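PDB 1PK1: Sex comb on midleg CG9495-PA from Drosophila melanogaster, which probably acts in Polycomb-group gene silencing, its SAM domain serving to bind other SAM domains. Local coordinates for residues D16-I19 with E20-I23; H36-L39 with F40-H43. The protein carries 2 engineered substitutions. One frame throughout, in Å; residues are numbered along the deposited sequence.

A helix start and a short helix that follows it in the chain, both in a small all-helical SAM domain, illustrate how local contacts become joined into a fold. Contact 1 caps helix 19-29 and contact 2 spans the short helix 37-42; their centres lie about 11 Å apart. A salt bridge joins them, with Glu-20 OE2 3.0 Å from Arg-41 NE. Beside the salt bridge the link is made by packing: Ile-23 CD1 comes within 3.3 Å of Arg-41 CG. Ile-23 CG1 lies 3.8 Å from Phe-40 CB. SAM domains generally work by protein-protein binding, and no active site is at issue here; the two contacts shape neighbouring parts of the domain itself.

Contact 1 (D16-I19 with E20-I23); sequences DWTI and EEVI
Thr-18 and Glu-21 meet because their first torsions turn each side chain back toward the other's backbone. In Thr-18 the hydroxyl sits between the backbone N and the carbonyl carbon (chi1 63°), while in Glu-21 CG lies anti to its carbonyl carbon and the chain then runs out extended (chi2 -178°), carrying the carboxylate back past the helix start. The result is a capping box, in which two side chains answer two backbone N-H groups. As N-cap, Thr-18 OG1 accepts from Glu-21 N at 3.1 Å. In return Thr-18 N donates to Glu-21 OE1 at 2.9 Å, and OE1 receives it on its anti lone pair, the one away from the other carboxylate oxygen. The methylene between these bonds is drawn in as well, with Glu-21 CG 3.2 Å from Thr-18 OG1.

OE1 has a second donor, a water that also gives a hydrogen bond to Asp-16 O and so ties the preceding loop to the same carboxylate. Such a doubly gripped oxygen, near the positive end of the helix dipole, would probably favour the charged form of Glu-21. The first turn is then closed by Val-22 N donating to Thr-18 O at 3.0 Å.

Apolar contacts flank this polar cap. Trp-17 CB stands 4.0 Å from Val-22 CG2, a methyl that lies at the edge of the indole, near its plane. Ile-19 and Ile-23 run side by side in the same direction, with CG2 of Ile-19 4.0 Å from CD1 of Ile-23.

The indole also meets the Tyr-25 ring farther along helix 19-29 and hydrogen-bonds through NE1 to Ser-12 O, whereas Ile-19 leans on Glu-44 and Asp-46 of the loop after helix 37-42, and Val-22 touches Phe-40 of that helix.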
loop_
_atom_site.group_PDB
_atom_site.type_symbol
_atom_site.label_atom_id
_atom_site.label_comp_id
_atom_site.label_asym_id
_atom_site.label_seq_id
_atom_site.Cartn_x
_atom_site.Cartn_y
_atom_site.Cartn_z
ATOM N N ASP B 16 -12.360 -19.360 -5.672
ATOM C CA ASP B 16 -13.810 -19.516 -5.754
ATOM C C ASP B 16 -14.569 -18.499 -4.909
ATOM O O ASP B 16 -15.777 -18.626 -4.703
ATOM C CB ASP B 16 -14.209 -20.930 -5.321
ATOM C CG ASP B 16 -13.548 -22.003 -6.159
ATOM O OD1 ASP B 16 -13.679 -21.955 -7.400
ATOM O OD2 ASP B 16 -12.902 -22.899 -5.577
ATOM N N TRP B 17 -13.863 -17.486 -4.420
ATOM C CA TRP B 17 -14.487 -16.467 -3.591
ATOM C C TRP B 17 -15.402 -15.530 -4.358
ATOM O O TRP B 17 -15.151 -15.209 -5.514
ATOM C CB TRP B 17 -13.423 -15.629 -2.887
ATOM C CG TRP B 17 -12.700 -16.346 -1.792
ATOM C CD1 TRP B 17 -12.974 -17.589 -1.301
ATOM C CD2 TRP B 17 -11.605 -15.841 -1.024
ATOM N NE1 TRP B 17 -12.117 -17.889 -0.268
ATOM C CE2 TRP B 17 -11.266 -16.832 -0.077
ATOM C CE3 TRP B 17 -10.878 -14.642 -1.040
ATOM C CZ2 TRP B 17 -10.229 -16.663 0.845
ATOM C CZ3 TRP B 17 -9.848 -14.473 -0.124
ATOM C CH2 TRP B 17 -9.533 -15.480 0.808
ATOM N N THR B 18 -16.467 -15.096 -3.694
ATOM C CA THR B 18 -17.414 -14.158 -4.278
ATOM C C THR B 18 -16.843 -12.780 -3.975
ATOM O O THR B 18 -15.871 -12.667 -3.229
ATOM C CB THR B 18 -18.786 -14.244 -3.600
ATOM O OG1 THR B 18 -18.656 -13.860 -2.225
ATOM C CG2 THR B 18 -19.338 -15.668 -3.684
ATOM N N ILE B 19 -17.445 -11.742 -4.547
ATOM C CA ILE B 19 -16.996 -10.381 -4.296
ATOM C C ILE B 19 -17.058 -10.071 -2.796
ATOM O O ILE B 19 -16.129 -9.487 -2.236
ATOM C CB ILE B 19 -17.878 -9.359 -5.064
ATOM C CG1 ILE B 19 -17.659 -9.517 -6.574
ATOM C CG2 ILE B 19 -17.565 -7.942 -4.592
ATOM C CD1 ILE B 19 -18.648 -8.733 -7.434
ATOM N N GLU B 20 -18.143 -10.466 -2.135
ATOM C CA GLU B 20 -18.256 -10.193 -0.706
ATOM C C GLU B 20 -17.212 -10.950 0.119
ATOM O O GLU B 20 -16.714 -10.432 1.120
ATOM C CB GLU B 20 -19.664 -10.516 -0.200
ATOM C CG GLU B 20 -20.735 -9.541 -0.687
ATOM C CD GLU B 20 -20.341 -8.080 -0.484
ATOM O OE1 GLU B 20 -19.785 -7.743 0.584
ATOM O OE2 GLU B 20 -20.598 -7.264 -1.393
ATOM N N GLU B 21 -16.879 -12.165 -0.301
ATOM C CA GLU B 21 -15.875 -12.953 0.413
ATOM C C GLU B 21 -14.503 -12.292 0.288
ATOM O O GLU B 21 -13.714 -12.316 1.230
ATOM C CB GLU B 21 -15.828 -14.383 -0.124
ATOM C CG GLU B 21 -17.064 -15.212 0.260
ATOM C CD GLU B 21 -16.993 -16.640 -0.239
ATOM O OE1 GLU B 21 -16.831 -16.841 -1.461
ATOM O OE2 GLU B 21 -17.102 -17.569 0.593
ATOM N N VAL B 22 -14.222 -11.712 -0.876
ATOM C CA VAL B 22 -12.948 -11.019 -1.094
ATOM C C VAL B 22 -12.886 -9.787 -0.195
ATOM O O VAL B 22 -11.853 -9.492 0.420
ATOM C CB VAL B 22 -12.794 -10.565 -2.568
ATOM C CG1 VAL B 22 -11.644 -9.572 -2.698
ATOM C CG2 VAL B 22 -12.536 -11.775 -3.460
ATOM N N ILE B 23 -13.993 -9.057 -0.124
ATOM C CA ILE B 23 -14.043 -7.867 0.708
ATOM C C ILE B 23 -13.898 -8.233 2.183
ATOM O O ILE B 23 -13.230 -7.530 2.936
ATOM C CB ILE B 23 -15.354 -7.094 0.470
ATOM C CG1 ILE B 23 -15.337 -6.531 -0.958
ATOM C CG2 ILE B 23 -15.508 -5.983 1.509
ATOM C CD1 ILE B 23 -16.585 -5.767 -1.354
HETATM O O HOH W 1 -17.338 -19.206 -2.290
#

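Contact 2 (H36-L39 with F40-H43); sequences HGDL and FRKH
Packing of residues three and four apart along one short helix, 37-42, is what relates Asp-38 to Arg-41 and Leu-39 to His-43, in the second helix of the SAM domain. Backbone bonds of the i to i+4 kind supply the frame, four in succession, from Phe-40 N to His-36 O at 3.3 Å to His-43 N with Leu-39 O at 2.9 Å. On one side Asp-38 OD1 makes a salt bridge to Arg-41 NH1 at 3.0 Å, with the carboxylate and guanidinium planes turned 69° apart. Elsewhere Leu-39, its CG anti to the backbone N (chi1 -171°), runs alongside His-43 and sets CD1 3.5 Å from the ring carbon CD2. The same CD2 lies 3.3 Å from Leu-39 O, which meets the imidazole at its edge, in plane. Cut back to an alanine here, the Leu-39 side chain would lose CG and both methyls, which would probably leave the His-43 ring freer to turn. The Phe-40 side chain touches Ile-72 of helix 66-79. Because Arg-41 divides its guanidinium between two carboxylates, Asp-38 through NH1 and Glu-20 through NE, its positive charge is likely to be well balanced and the turn of its guanidinium restrained.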
loop_
_atom_site.group_PDB
_atom_site.type_symbol
_atom_site.label_atom_id
_atom_site.label_comp_id
_atom_site.label_asym_id
_atom_site.label_seq_id
_atom_site.Cartn_x
_atom_site.Cartn_y
_atom_site.Cartn_z
ATOM N N HIS B 36 -12.245 1.201 1.130
ATOM C CA HIS B 36 -12.189 0.872 -0.291
ATOM C C HIS B 36 -13.107 -0.274 -0.678
ATOM O O HIS B 36 -13.109 -0.714 -1.827
ATOM C CB HIS B 36 -10.748 0.533 -0.688
ATOM C CG HIS B 36 -9.772 1.621 -0.375
ATOM N ND1 HIS B 36 -9.931 2.913 -0.825
ATOM C CD2 HIS B 36 -8.634 1.615 0.361
ATOM C CE1 HIS B 36 -8.936 3.658 -0.379
ATOM N NE2 HIS B 36 -8.135 2.893 0.344
ATOM N N GLY B 37 -13.896 -0.752 0.279
ATOM C CA GLY B 37 -14.807 -1.855 0.012
ATOM C C GLY B 37 -15.725 -1.669 -1.183
ATOM O O GLY B 37 -15.871 -2.576 -2.013
ATOM N N ASP B 38 -16.356 -0.503 -1.281
ATOM C CA ASP B 38 -17.273 -0.231 -2.380
ATOM C C ASP B 38 -16.563 -0.194 -3.730
ATOM O O ASP B 38 -17.172 -0.465 -4.763
ATOM C CB ASP B 38 -18.017 1.087 -2.147
ATOM C CG ASP B 38 -19.011 0.997 -1.005
ATOM O OD1 ASP B 38 -19.397 -0.132 -0.636
ATOM O OD2 ASP B 38 -19.419 2.058 -0.489
ATOM N N LEU B 39 -15.276 0.134 -3.720
ATOM C CA LEU B 39 -14.505 0.175 -4.958
ATOM C C LEU B 39 -14.372 -1.262 -5.456
ATOM O O LEU B 39 -14.447 -1.531 -6.659
ATOM C CB LEU B 39 -13.130 0.795 -4.692
ATOM C CG LEU B 39 -12.195 1.135 -5.852
ATOM C CD1 LEU B 39 -12.920 1.950 -6.926
ATOM C CD2 LEU B 39 -11.011 1.920 -5.290
ATOM N N PHE B 40 -14.180 -2.192 -4.525
ATOM C CA PHE B 40 -14.073 -3.598 -4.885
ATOM C C PHE B 40 -15.403 -4.092 -5.442
ATOM O O PHE B 40 -15.434 -4.913 -6.359
ATOM C CB PHE B 40 -13.648 -4.434 -3.675
ATOM C CG PHE B 40 -12.163 -4.483 -3.482
ATOM C CD1 PHE B 40 -11.440 -3.314 -3.266
ATOM C CD2 PHE B 40 -11.478 -5.690 -3.581
ATOM C CE1 PHE B 40 -10.052 -3.341 -3.157
ATOM C CE2 PHE B 40 -10.090 -5.734 -3.474
ATOM C CZ PHE B 40 -9.374 -4.558 -3.263
ATOM N N ARG B 41 -16.503 -3.579 -4.900
ATOM C CA ARG B 41 -17.823 -3.959 -5.393
ATOM C C ARG B 41 -18.010 -3.382 -6.798
ATOM O O ARG B 41 -18.467 -4.078 -7.710
ATOM C CB ARG B 41 -18.917 -3.432 -4.458
ATOM C CG ARG B 41 -18.817 -3.997 -3.054
ATOM C CD ARG B 41 -20.039 -3.682 -2.200
ATOM N NE ARG B 41 -19.970 -4.367 -0.907
ATOM C CZ ARG B 41 -19.222 -3.971 0.118
ATOM N NH1 ARG B 41 -18.473 -2.881 0.024
ATOM N NH2 ARG B 41 -19.209 -4.679 1.237
ATOM N N LYS B 42 -17.637 -2.115 -6.958
ATOM C CA LYS B 42 -17.741 -1.407 -8.235
ATOM C C LYS B 42 -16.970 -2.135 -9.338
ATOM O O LYS B 42 -17.465 -2.289 -10.458
ATOM C CB LYS B 42 -17.192 0.017 -8.073
ATOM C CG LYS B 42 -17.150 0.863 -9.345
ATOM C CD LYS B 42 -18.521 1.353 -9.766
ATOM C CE LYS B 42 -18.401 2.404 -10.865
ATOM N NZ LYS B 42 -19.730 2.820 -11.381
ATOM N N HIS B 43 -15.762 -2.591 -9.018
ATOM C CA HIS B 43 -14.934 -3.290 -9.994
ATOM C C HIS B 43 -15.196 -4.789 -10.063
ATOM O O HIS B 43 -14.539 -5.511 -10.824
ATOM C CB HIS B 43 -13.457 -2.991 -9.714
ATOM C CG HIS B 43 -13.053 -1.612 -10.128
ATOM N ND1 HIS B 43 -12.571 -1.325 -11.390
ATOM C CD2 HIS B 43 -13.158 -0.423 -9.489
ATOM C CE1 HIS B 43 -12.402 -0.022 -11.509
ATOM N NE2 HIS B 43 -12.751 0.550 -10.370
#